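Local coordinates for protein iron-regulated transcriptional activator AFT2 (Saccharomyces cerevisiae, PDB 4LMG) that activates the iron regulon when iron is scarce, recognising the sequence 5'-CACCC-3' in target promoters through a WRKY-GCM1 DNA-binding domain, at residues H19-W24 with Q86-V91; I28-G33 with K113-N118; V37-D42 with T47-S52. All coordinates share one frame; numbering follows the deposited sequence.

Interaction 1: H19-W24 with Q86-V91; sequences HEIKPW and QKWNVV. With nucleotides of chain G.
Ile21 on helix 21-29 presses its tip against the indole of Trp88 on strand 87-93, joining the helix to the antiparallel sheet of this WRKY-GCM1 domain. No hydrogen bond crosses between the two segments; the contact is apolar, as suits a buried helix-sheet interface. The isoleucine can be followed outward. Its CB points toward the strand, and there the chain branches. The CG2 methyl turns off to Phe48 of strand 45-50, two strands across the sheet, with Ile21 CG2 3.8 Å from Phe48 CZ. The other branch leaves through CG1, which lies anti to the carbonyl carbon (chi1 -54°), and with CG1-CD1 extended (chi2 -179°) CD1 reaches out toward the strand. Ile21 CD1 therefore lands over one face of the indole, nearest Trp88 CE3 at 3.5 Å. There Ile21 CD1 makes a CH-pi contact 3.8 Å from the centroid of the Trp88 six-membered ring, 20° off its normal. A beta-branched residue thus fills two directions at once, while the broad tryptophan offers a flat surface to receive a methyl. One helical turn on, Trp24 makes a looser contact, with CZ3 4.3 Å from Val90 CG2; Phe15 meets the Trp24 ring edge-to-face. Elsewhere the same segment serves DNA. His19 NE2 comes within 3.6 Å of OP2 of DA11 of chain G at the ring edge, too long to count as a hydrogen bond. Lys22, fully extended, reaches the phosphate of DC10 of chain G, where NZ lies 2.9 Å from OP1 and makes a weak hydrogen bond to OP2 at 3.0 Å.

Interaction 2: I28-G33 with K113-N118; sequences IFYPQG and KKFKEN
An edge-to-face (T-shaped) aromatic pair, Tyr30 with Phe115, ties segment 28-33 to helix 110-121 in the interior of this DNA-binding part of the protein, which has the WRKY-GCM1 fold. Tyr30 belongs to the 3-10 turn 30-32. Gly33, with positive phi, is the C-prime residue of the Schellman motif that ends the helix; Gly33 N is hydrogen-bonded to Tyr30 O (2.9 Å) and Ile34 N to Phe29 O, which would hold the backbone around Tyr30. The centroids of the Tyr30 and Phe115 rings are 4.9 Å apart and the planes stand at 70°. Tyr30 points its CD2-CE2 edge at one face of Phe115, towards the rim of the ring. With CG of Phe115 anti to the backbone N, chi1 of 160° sends the ring toward Tyr30, and chi2 of 80° turns its face to it. Two flat, largely apolar rings suit a buried site where no hydrogen bond passes between the segments, since ring hydrogens at the tyrosine edge can point at the pi cloud of the phenylalanine. The pair belongs to a larger aromatic cluster: Phe131 of helix 125-139 packs edge-to-face with Phe115, and Tyr112 does the same with Tyr30. Beside it, Lys116 forms salt bridges to Asp132 and Glu135 of helix 125-139. At the closest point of the ring pair, Tyr30 CE2 lies 3.6 Å from Phe115 CG, while Tyr30 CD2 is the same distance from Phe115 CD2.

Interaction 3: V37-D42 with T47-S52; sequences VIERSD and TFKCRS. With ZN (zinc ion), chain I; nucleotides of chain H; nucleotides of chain G.
Val37 and Lys49 form a hydrogen-bonded antiparallel pair in the beta hairpin that carries much of the DNA-binding surface. Backbone bonds run from Val37 N to Lys49 O (2.7 Å) and back from Lys49 N to Val37 O. A classic beta bulge follows: Thr47 O accepts Glu39 N at 2.8 Å and, weakly, Arg40 N. The ionic contact is long, with Glu39 OE2 3.6 Å from Lys49 NZ, the two extended chains crossing at about a right angle. Apolar packing sets Ile38 CG1 3.9 Å from Phe48 CE2, side by side and pointing the same way. Separately, the Val37 CG1 methyl packs on the flat face of the charged Arg51 guanidinium, which Asp111 and Asp35 hold by salt bridges. Toward DNA, Ile38 N gives a straight bond to OP2 of DC10 of chain G (2.8 Å, 175°). Thr47 suits both neighbours: OG1, anti to the carbonyl carbon (chi1 -62°), bonds OP1 of DA2 of chain H (2.9 Å), while CG2 lies beside Glu39. Arg40 NH2 is hydrogen-bonded to a guanine N7, with NH1 more weakly on that OP1. Cys50 SG binds zinc with Cys73, His97 and His99. Strand 36-42 is an edge strand of the sheet in this chain; strand 45-50 is flanked by strand 76-82, and Phe48 packs under helix 21-29.

How the interactions relate
Helix 21-29 connects the three contacts: its start takes part in interaction 1, its later residues lead into interaction 2, and its side chains rest on the hairpin of interaction 3. Interactions 1 and 3 have centres about 13 Å apart and share the same sheet; Lys22 CB lies 3.6 Å from Phe48 CE2. Ile38 N by a straight hydrogen bond and Lys22 NZ by a weak one meet the same phosphate, that of DC10 of chain G. Interaction 2, its centre about 16 Å from that of interaction 1, touches it where Phe115 CE1 approaches Pro23 O at 4.1 Å. Its nearest atom is about 9 Å from the DNA: it joins helices behind the binding surface.

Interaction 1: H19-W24 with Q86-V91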
# COMPACT_ATOMS: atom_id res chain seq x y z
N HIS A 19 7.64 4.58 -13.78
CA HIS A 19 7.96 3.18 -13.53
C HIS A 19 9.25 2.71 -14.22
O HIS A 19 9.76 1.63 -13.92
CB HIS A 19 6.79 2.28 -13.92
CG HIS A 19 5.61 2.41 -13.00
ND1 HIS A 19 4.31 2.46 -13.45
CD2 HIS A 19 5.55 2.49 -11.65
CE1 HIS A 19 3.49 2.57 -12.42
NE2 HIS A 19 4.22 2.59 -11.31
N GLU A 20 9.77 3.51 -15.14
CA GLU A 20 11.00 3.17 -15.84
C GLU A 20 12.22 3.57 -15.02
O GLU A 20 13.35 3.22 -15.36
CB GLU A 20 11.04 3.86 -17.20
CG GLU A 20 9.77 3.66 -18.02
CD GLU A 20 9.71 4.56 -19.24
OE1 GLU A 20 10.67 5.34 -19.45
OE2 GLU A 20 8.71 4.50 -19.98
N ILE A 21 11.99 4.31 -13.94
CA ILE A 21 13.08 4.89 -13.17
C ILE A 21 13.74 3.89 -12.22
O ILE A 21 14.97 3.81 -12.14
CB ILE A 21 12.62 6.13 -12.39
CG1 ILE A 21 11.97 7.13 -13.34
CG2 ILE A 21 13.78 6.76 -11.64
CD1 ILE A 21 11.48 8.40 -12.67
N LYS A 22 12.93 3.12 -11.49
CA LYS A 22 13.45 2.15 -10.54
C LYS A 22 14.45 1.17 -11.16
O LYS A 22 15.54 0.98 -10.63
CB LYS A 22 12.31 1.40 -9.84
CG LYS A 22 12.78 0.35 -8.84
CD LYS A 22 11.61 -0.34 -8.16
CE LYS A 22 12.08 -1.40 -7.17
NZ LYS A 22 10.95 -2.06 -6.47
N PRO A 23 14.08 0.54 -12.29
CA PRO A 23 14.98 -0.40 -12.97
C PRO A 23 16.31 0.24 -13.34
O PRO A 23 17.36 -0.41 -13.27
CB PRO A 23 14.21 -0.77 -14.24
CG PRO A 23 12.78 -0.54 -13.89
CD PRO A 23 12.77 0.63 -12.96
N TRP A 24 16.28 1.51 -13.74
CA TRP A 24 17.49 2.22 -14.09
C TRP A 24 18.35 2.44 -12.85
O TRP A 24 19.56 2.22 -12.88
CB TRP A 24 17.16 3.56 -14.75
CG TRP A 24 18.37 4.36 -15.11
CD1 TRP A 24 19.26 4.10 -16.11
CD2 TRP A 24 18.81 5.57 -14.48
NE1 TRP A 24 20.23 5.07 -16.14
CE2 TRP A 24 19.98 5.98 -15.14
CE3 TRP A 24 18.34 6.34 -13.41
CZ2 TRP A 24 20.69 7.13 -14.78
CZ3 TRP A 24 19.03 7.47 -13.05
CH2 TRP A 24 20.20 7.86 -13.73
N GLN A 86 10.23 19.58 -19.22
CA GLN A 86 9.74 18.32 -19.76
C GLN A 86 10.78 17.21 -19.67
O GLN A 86 10.96 16.44 -20.61
CB GLN A 86 9.26 18.50 -21.20
CG GLN A 86 8.00 19.34 -21.33
CD GLN A 86 7.57 19.54 -22.77
OE1 GLN A 86 8.40 19.65 -23.67
NE2 GLN A 86 6.26 19.58 -23.00
N LYS A 87 11.47 17.14 -18.53
CA LYS A 87 12.44 16.09 -18.29
C LYS A 87 12.43 15.70 -16.81
O LYS A 87 11.98 16.47 -15.96
CB LYS A 87 13.84 16.54 -18.68
CG LYS A 87 14.51 17.42 -17.64
CD LYS A 87 15.99 17.60 -17.92
CE LYS A 87 16.68 18.35 -16.79
NZ LYS A 87 18.14 18.53 -17.04
N TRP A 88 12.94 14.51 -16.51
CA TRP A 88 13.07 14.06 -15.13
C TRP A 88 14.43 14.45 -14.58
O TRP A 88 15.45 14.28 -15.25
CB TRP A 88 12.92 12.54 -15.05
CG TRP A 88 11.53 12.04 -15.30
CD1 TRP A 88 10.97 11.77 -16.51
CD2 TRP A 88 10.54 11.74 -14.32
NE1 TRP A 88 9.68 11.32 -16.34
CE2 TRP A 88 9.39 11.29 -15.00
CE3 TRP A 88 10.51 11.80 -12.92
CZ2 TRP A 88 8.22 10.91 -14.34
CZ3 TRP A 88 9.34 11.42 -12.26
CH2 TRP A 88 8.22 10.98 -12.98
N ASN A 89 14.45 14.98 -13.36
CA ASN A 89 15.72 15.16 -12.67
C ASN A 89 15.83 14.22 -11.46
O ASN A 89 14.85 13.96 -10.76
CB ASN A 89 15.96 16.63 -12.28
CG ASN A 89 14.90 17.17 -11.35
OD1 ASN A 89 15.09 17.20 -10.13
ND2 ASN A 89 13.79 17.62 -11.91
N VAL A 90 17.03 13.69 -11.24
CA VAL A 90 17.24 12.74 -10.17
C VAL A 90 18.27 13.26 -9.19
O VAL A 90 19.39 13.62 -9.57
CB VAL A 90 17.69 11.37 -10.72
CG1 VAL A 90 17.80 10.36 -9.59
CG2 VAL A 90 16.71 10.88 -11.78
N VAL A 91 17.90 13.30 -7.91
CA VAL A 91 18.78 13.80 -6.88
C VAL A 91 18.95 12.79 -5.75
O VAL A 91 17.98 12.15 -5.32
CB VAL A 91 18.26 15.12 -6.29
CG1 VAL A 91 19.27 15.69 -5.30
CG2 VAL A 91 17.98 16.12 -7.40
P DA G 11 4.35 1.98 -7.40
OP1 DA G 11 4.68 0.57 -7.71
OP2 DA G 11 5.22 3.06 -7.91
O5' DA G 11 2.87 2.29 -7.88
C5' DA G 11 1.85 1.33 -7.67
C4' DA G 11 0.53 1.97 -7.25
O4' DA G 11 0.59 2.37 -5.85
C3' DA G 11 0.08 3.21 -8.01
O3' DA G 11 -1.33 3.06 -8.13
C2' DA G 11 0.51 4.36 -7.10
C1' DA G 11 0.33 3.75 -5.71
N9 DA G 11 1.25 4.24 -4.68
C8 DA G 11 2.56 4.59 -4.83
N7 DA G 11 3.13 4.98 -3.71
C5 DA G 11 2.13 4.87 -2.76
C6 DA G 11 2.09 5.13 -1.37
N6 DA G 11 3.14 5.57 -0.67
N1 DA G 11 0.93 4.91 -0.72
C2 DA G 11 -0.12 4.46 -1.42
N3 DA G 11 -0.20 4.18 -2.72
C4 DA G 11 0.97 4.40 -3.34
P DC G 10 8.36 -1.59 -4.27
OP1 DC G 10 8.27 -2.57 -5.38
OP2 DC G 10 9.62 -0.84 -4.07
O5' DC G 10 7.17 -0.53 -4.41
C5' DC G 10 5.87 -0.97 -4.79
C4' DC G 10 4.83 0.11 -4.57
O4' DC G 10 4.46 0.18 -3.17
C3' DC G 10 5.24 1.54 -4.97
O3' DC G 10 4.26 2.12 -5.80
C2' DC G 10 5.26 2.28 -3.63
C1' DC G 10 4.14 1.53 -2.93
N1 DC G 10 4.02 1.80 -1.47
C2 DC G 10 2.76 1.77 -0.87
O2 DC G 10 1.77 1.51 -1.57
N3 DC G 10 2.65 2.02 0.45
C4 DC G 10 3.73 2.30 1.18
N4 DC G 10 3.56 2.54 2.48
C5 DC G 10 5.04 2.35 0.59
C6 DC G 10 5.13 2.10 -0.72

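Interaction 2: I28-G33 with K113-N118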
# COMPACT_ATOMS: atom_id res chain seq x y z
N ILE A 28 22.37 0.93 -11.30
CA ILE A 28 23.42 1.79 -10.78
C ILE A 28 23.77 1.49 -9.33
O ILE A 28 24.94 1.48 -8.95
CB ILE A 28 23.04 3.28 -10.89
CG1 ILE A 28 22.81 3.67 -12.35
CG2 ILE A 28 24.13 4.15 -10.28
CD1 ILE A 28 22.39 5.10 -12.54
N PHE A 29 22.75 1.25 -8.51
CA PHE A 29 22.98 1.14 -7.07
C PHE A 29 23.19 -0.28 -6.54
O PHE A 29 23.85 -0.47 -5.52
CB PHE A 29 21.90 1.88 -6.29
CG PHE A 29 22.08 3.37 -6.32
CD1 PHE A 29 22.88 3.99 -5.37
CD2 PHE A 29 21.49 4.14 -7.30
CE1 PHE A 29 23.07 5.36 -5.40
CE2 PHE A 29 21.68 5.51 -7.33
CZ PHE A 29 22.47 6.12 -6.38
N TYR A 30 22.63 -1.27 -7.23
CA TYR A 30 22.86 -2.66 -6.86
C TYR A 30 24.35 -2.99 -6.73
O TYR A 30 24.77 -3.58 -5.74
CB TYR A 30 22.19 -3.62 -7.85
CG TYR A 30 20.84 -4.14 -7.40
CD1 TYR A 30 20.52 -4.22 -6.05
CD2 TYR A 30 19.90 -4.56 -8.32
CE1 TYR A 30 19.30 -4.70 -5.63
CE2 TYR A 30 18.67 -5.04 -7.91
CZ TYR A 30 18.37 -5.11 -6.57
OH TYR A 30 17.15 -5.59 -6.17
N PRO A 31 25.16 -2.59 -7.72
CA PRO A 31 26.60 -2.86 -7.62
C PRO A 31 27.23 -2.20 -6.40
O PRO A 31 28.31 -2.61 -5.98
CB PRO A 31 27.17 -2.25 -8.90
CG PRO A 31 26.02 -2.27 -9.86
CD PRO A 31 24.81 -1.98 -9.02
N GLN A 32 26.56 -1.20 -5.82
CA GLN A 32 27.09 -0.49 -4.66
C GLN A 32 26.59 -1.09 -3.35
O GLN A 32 26.79 -0.52 -2.28
CB GLN A 32 26.70 0.99 -4.73
CG GLN A 32 27.11 1.68 -6.02
CD GLN A 32 28.61 1.94 -6.09
OE1 GLN A 32 29.19 2.55 -5.19
NE2 GLN A 32 29.24 1.46 -7.16
N GLY A 33 25.94 -2.25 -3.43
CA GLY A 33 25.40 -2.89 -2.24
C GLY A 33 24.20 -2.12 -1.70
O GLY A 33 23.90 -2.17 -0.51
N LYS A 113 16.67 -11.14 -8.05
CA LYS A 113 16.43 -12.21 -9.01
C LYS A 113 15.44 -11.75 -10.07
O LYS A 113 15.63 -12.02 -11.26
CB LYS A 113 15.94 -13.47 -8.30
CG LYS A 113 16.97 -14.06 -7.34
CD LYS A 113 16.41 -15.26 -6.60
CE LYS A 113 17.43 -15.83 -5.63
NZ LYS A 113 18.66 -16.30 -6.32
N LYS A 114 14.40 -11.06 -9.64
CA LYS A 114 13.43 -10.49 -10.57
C LYS A 114 14.08 -9.41 -11.42
O LYS A 114 13.80 -9.28 -12.61
CB LYS A 114 12.22 -9.93 -9.83
CG LYS A 114 11.30 -11.00 -9.26
CD LYS A 114 10.09 -10.39 -8.56
CE LYS A 114 9.10 -11.47 -8.14
NZ LYS A 114 7.94 -10.90 -7.41
N PHE A 115 14.96 -8.63 -10.80
CA PHE A 115 15.72 -7.60 -11.51
C PHE A 115 16.58 -8.25 -12.59
O PHE A 115 16.66 -7.76 -13.72
CB PHE A 115 16.60 -6.82 -10.53
CG PHE A 115 17.74 -6.08 -11.19
CD1 PHE A 115 17.53 -4.86 -11.81
CD2 PHE A 115 19.02 -6.60 -11.16
CE1 PHE A 115 18.58 -4.18 -12.41
CE2 PHE A 115 20.07 -5.92 -11.76
CZ PHE A 115 19.85 -4.71 -12.38
N LYS A 116 17.23 -9.35 -12.23
CA LYS A 116 18.11 -10.07 -13.14
C LYS A 116 17.32 -10.66 -14.31
O LYS A 116 17.78 -10.61 -15.46
CB LYS A 116 18.85 -11.18 -12.39
CG LYS A 116 20.04 -11.74 -13.14
CD LYS A 116 21.13 -10.69 -13.29
CE LYS A 116 22.30 -11.24 -14.08
NZ LYS A 116 22.78 -12.54 -13.53
N GLU A 117 16.15 -11.20 -14.02
CA GLU A 117 15.30 -11.79 -15.06
C GLU A 117 14.76 -10.72 -16.00
O GLU A 117 14.55 -10.97 -17.19
CB GLU A 117 14.15 -12.58 -14.43
CG GLU A 117 13.15 -13.15 -15.44
CD GLU A 117 13.71 -14.33 -16.22
OE1 GLU A 117 14.92 -14.60 -16.13
OE2 GLU A 117 12.92 -14.99 -16.94
N ASN A 118 14.52 -9.52 -15.47
CA ASN A 118 14.05 -8.41 -16.28
C ASN A 118 15.09 -7.99 -17.32
O ASN A 118 14.75 -7.69 -18.46
CB ASN A 118 13.66 -7.23 -15.39
CG ASN A 118 13.20 -6.03 -16.19
OD1 ASN A 118 13.88 -5.00 -16.25
ND2 ASN A 118 12.03 -6.15 -16.82

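Interaction 3: V37-D42 with T47-S52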
# COMPACT_ATOMS: atom_id res chain seq x y z
N VAL A 37 14.12 0.65 -2.81
CA VAL A 37 12.69 0.41 -2.91
C VAL A 37 11.96 1.74 -3.09
O VAL A 37 12.53 2.81 -2.83
CB VAL A 37 12.13 -0.32 -1.66
CG1 VAL A 37 12.69 -1.73 -1.59
CG2 VAL A 37 12.45 0.46 -0.40
N ILE A 38 10.72 1.68 -3.54
CA ILE A 38 9.90 2.88 -3.69
C ILE A 38 9.20 3.23 -2.38
O ILE A 38 8.42 2.43 -1.86
CB ILE A 38 8.84 2.73 -4.79
CG1 ILE A 38 9.50 2.34 -6.12
CG2 ILE A 38 8.04 4.02 -4.95
CD1 ILE A 38 8.51 1.94 -7.19
N GLU A 39 9.49 4.41 -1.86
CA GLU A 39 8.80 4.90 -0.68
C GLU A 39 7.45 5.44 -1.09
O GLU A 39 6.45 5.26 -0.39
CB GLU A 39 9.62 6.02 -0.02
CG GLU A 39 8.92 6.69 1.14
CD GLU A 39 9.80 7.70 1.85
OE1 GLU A 39 10.39 8.56 1.16
OE2 GLU A 39 9.92 7.63 3.08
N ARG A 40 7.41 6.09 -2.25
CA ARG A 40 6.22 6.78 -2.71
C ARG A 40 6.36 7.14 -4.18
O ARG A 40 7.46 7.43 -4.65
CB ARG A 40 6.02 8.05 -1.89
CG ARG A 40 4.91 8.96 -2.36
CD ARG A 40 4.85 10.22 -1.51
NE ARG A 40 4.79 9.91 -0.08
CZ ARG A 40 5.86 9.83 0.72
NH1 ARG A 40 7.07 10.05 0.23
NH2 ARG A 40 5.70 9.53 2.00
N SER A 41 5.25 7.12 -4.91
CA SER A 41 5.26 7.57 -6.30
C SER A 41 3.94 8.20 -6.72
O SER A 41 2.88 7.85 -6.20
CB SER A 41 5.62 6.43 -7.24
OG SER A 41 4.55 5.50 -7.35
N ASP A 42 4.03 9.14 -7.65
CA ASP A 42 2.88 9.65 -8.39
C ASP A 42 3.34 9.88 -9.82
O ASP A 42 4.49 9.59 -10.16
CB ASP A 42 2.33 10.93 -7.75
CG ASP A 42 3.33 12.07 -7.73
OD1 ASP A 42 3.88 12.40 -8.80
OD2 ASP A 42 3.57 12.64 -6.64
N THR A 47 9.97 8.65 -5.06
CA THR A 47 10.95 8.70 -3.99
C THR A 47 11.42 7.29 -3.64
O THR A 47 10.60 6.40 -3.42
CB THR A 47 10.37 9.37 -2.73
OG1 THR A 47 10.01 10.72 -3.02
CG2 THR A 47 11.40 9.36 -1.61
N PHE A 48 12.73 7.11 -3.61
CA PHE A 48 13.32 5.81 -3.35
C PHE A 48 14.07 5.82 -2.03
O PHE A 48 14.53 6.87 -1.57
CB PHE A 48 14.28 5.42 -4.47
CG PHE A 48 13.65 5.39 -5.84
CD1 PHE A 48 13.55 6.55 -6.59
CD2 PHE A 48 13.17 4.21 -6.37
CE1 PHE A 48 12.98 6.52 -7.85
CE2 PHE A 48 12.60 4.17 -7.62
CZ PHE A 48 12.50 5.33 -8.36
N LYS A 49 14.20 4.64 -1.42
CA LYS A 49 15.03 4.49 -0.23
C LYS A 49 15.56 3.06 -0.14
O LYS A 49 15.23 2.21 -0.97
CB LYS A 49 14.24 4.84 1.03
CG LYS A 49 13.04 3.95 1.28
CD LYS A 49 12.30 4.39 2.53
CE LYS A 49 11.05 3.56 2.76
NZ LYS A 49 10.24 4.12 3.87
N CYS A 50 16.39 2.80 0.86
CA CYS A 50 16.92 1.45 1.06
C CYS A 50 15.83 0.53 1.57
O CYS A 50 15.07 0.89 2.46
CB CYS A 50 18.09 1.46 2.04
SG CYS A 50 19.63 2.14 1.38
N ARG A 51 15.76 -0.67 1.00
CA ARG A 51 14.85 -1.68 1.52
C ARG A 51 15.06 -1.80 3.02
O ARG A 51 16.19 -1.76 3.51
CB ARG A 51 15.08 -3.03 0.85
CG ARG A 51 14.11 -4.10 1.33
CD ARG A 51 14.42 -5.44 0.71
NE ARG A 51 14.59 -5.33 -0.73
CZ ARG A 51 13.60 -5.23 -1.60
NH1 ARG A 51 12.34 -5.23 -1.18
NH2 ARG A 51 13.85 -5.12 -2.90
N SER A 52 13.96 -1.94 3.75
CA SER A 52 14.02 -2.08 5.19
C SER A 52 14.39 -3.52 5.56
O SER A 52 13.67 -4.46 5.21
CB SER A 52 12.67 -1.70 5.81
OG SER A 52 12.75 -1.62 7.22
ZN ZN I . 20.70 2.74 3.30
P DA H 2 8.15 13.27 -0.52
OP1 DA H 2 7.96 12.23 -1.56
OP2 DA H 2 8.52 14.64 -0.95
O5' DA H 2 6.83 13.32 0.39
C5' DA H 2 6.91 13.71 1.76
C4' DA H 2 5.58 14.20 2.34
O4' DA H 2 4.71 14.69 1.29
C3' DA H 2 4.77 13.17 3.12
O3' DA H 2 4.17 13.81 4.23
C2' DA H 2 3.72 12.70 2.12
C1' DA H 2 3.53 13.91 1.21
N9 DA H 2 3.37 13.53 -0.18
C8 DA H 2 4.27 13.68 -1.19
N7 DA H 2 3.85 13.24 -2.35
C5 DA H 2 2.58 12.76 -2.08
C6 DA H 2 1.61 12.15 -2.89
N6 DA H 2 1.79 11.93 -4.20
N1 DA H 2 0.45 11.79 -2.31
C2 DA H 2 0.28 12.02 -1.00
N3 DA H 2 1.13 12.58 -0.14
C4 DA H 2 2.27 12.93 -0.75
P DC G 10 8.36 -1.59 -4.27
OP1 DC G 10 8.27 -2.57 -5.38
OP2 DC G 10 9.62 -0.84 -4.07
O5' DC G 10 7.17 -0.53 -4.41
C5' DC G 10 5.87 -0.97 -4.79
C4' DC G 10 4.83 0.11 -4.57
O4' DC G 10 4.46 0.18 -3.17
C3' DC G 10 5.24 1.54 -4.97
O3' DC G 10 4.26 2.12 -5.80
C2' DC G 10 5.26 2.28 -3.63
C1' DC G 10 4.14 1.53 -2.93
N1 DC G 10 4.02 1.80 -1.47
C2 DC G 10 2.76 1.77 -0.87
O2 DC G 10 1.77 1.51 -1.57
N3 DC G 10 2.65 2.02 0.45
C4 DC G 10 3.73 2.30 1.18
N4 DC G 10 3.56 2.54 2.48
C5 DC G 10 5.04 2.35 0.59
C6 DC G 10 5.13 2.10 -0.72
P DA G 11 4.35 1.98 -7.40
OP1 DA G 11 4.68 0.57 -7.71
OP2 DA G 11 5.22 3.06 -7.91
O5' DA G 11 2.87 2.29 -7.88
C5' DA G 11 1.85 1.33 -7.67
C4' DA G 11 0.53 1.97 -7.25
O4' DA G 11 0.59 2.37 -5.85
C3' DA G 11 0.08 3.21 -8.01
O3' DA G 11 -1.33 3.06 -8.13
C2' DA G 11 0.51 4.36 -7.10
C1' DA G 11 0.33 3.75 -5.71
N9 DA G 11 1.25 4.24 -4.68
C8 DA G 11 2.56 4.59 -4.83
N7 DA G 11 3.13 4.98 -3.71
C5 DA G 11 2.13 4.87 -2.76
C6 DA G 11 2.09 5.13 -1.37
N6 DA G 11 3.14 5.57 -0.67
N1 DA G 11 0.93 4.91 -0.72
C2 DA G 11 -0.12 4.46 -1.42
N3 DA G 11 -0.20 4.18 -2.72
C4 DA G 11 0.97 4.40 -3.34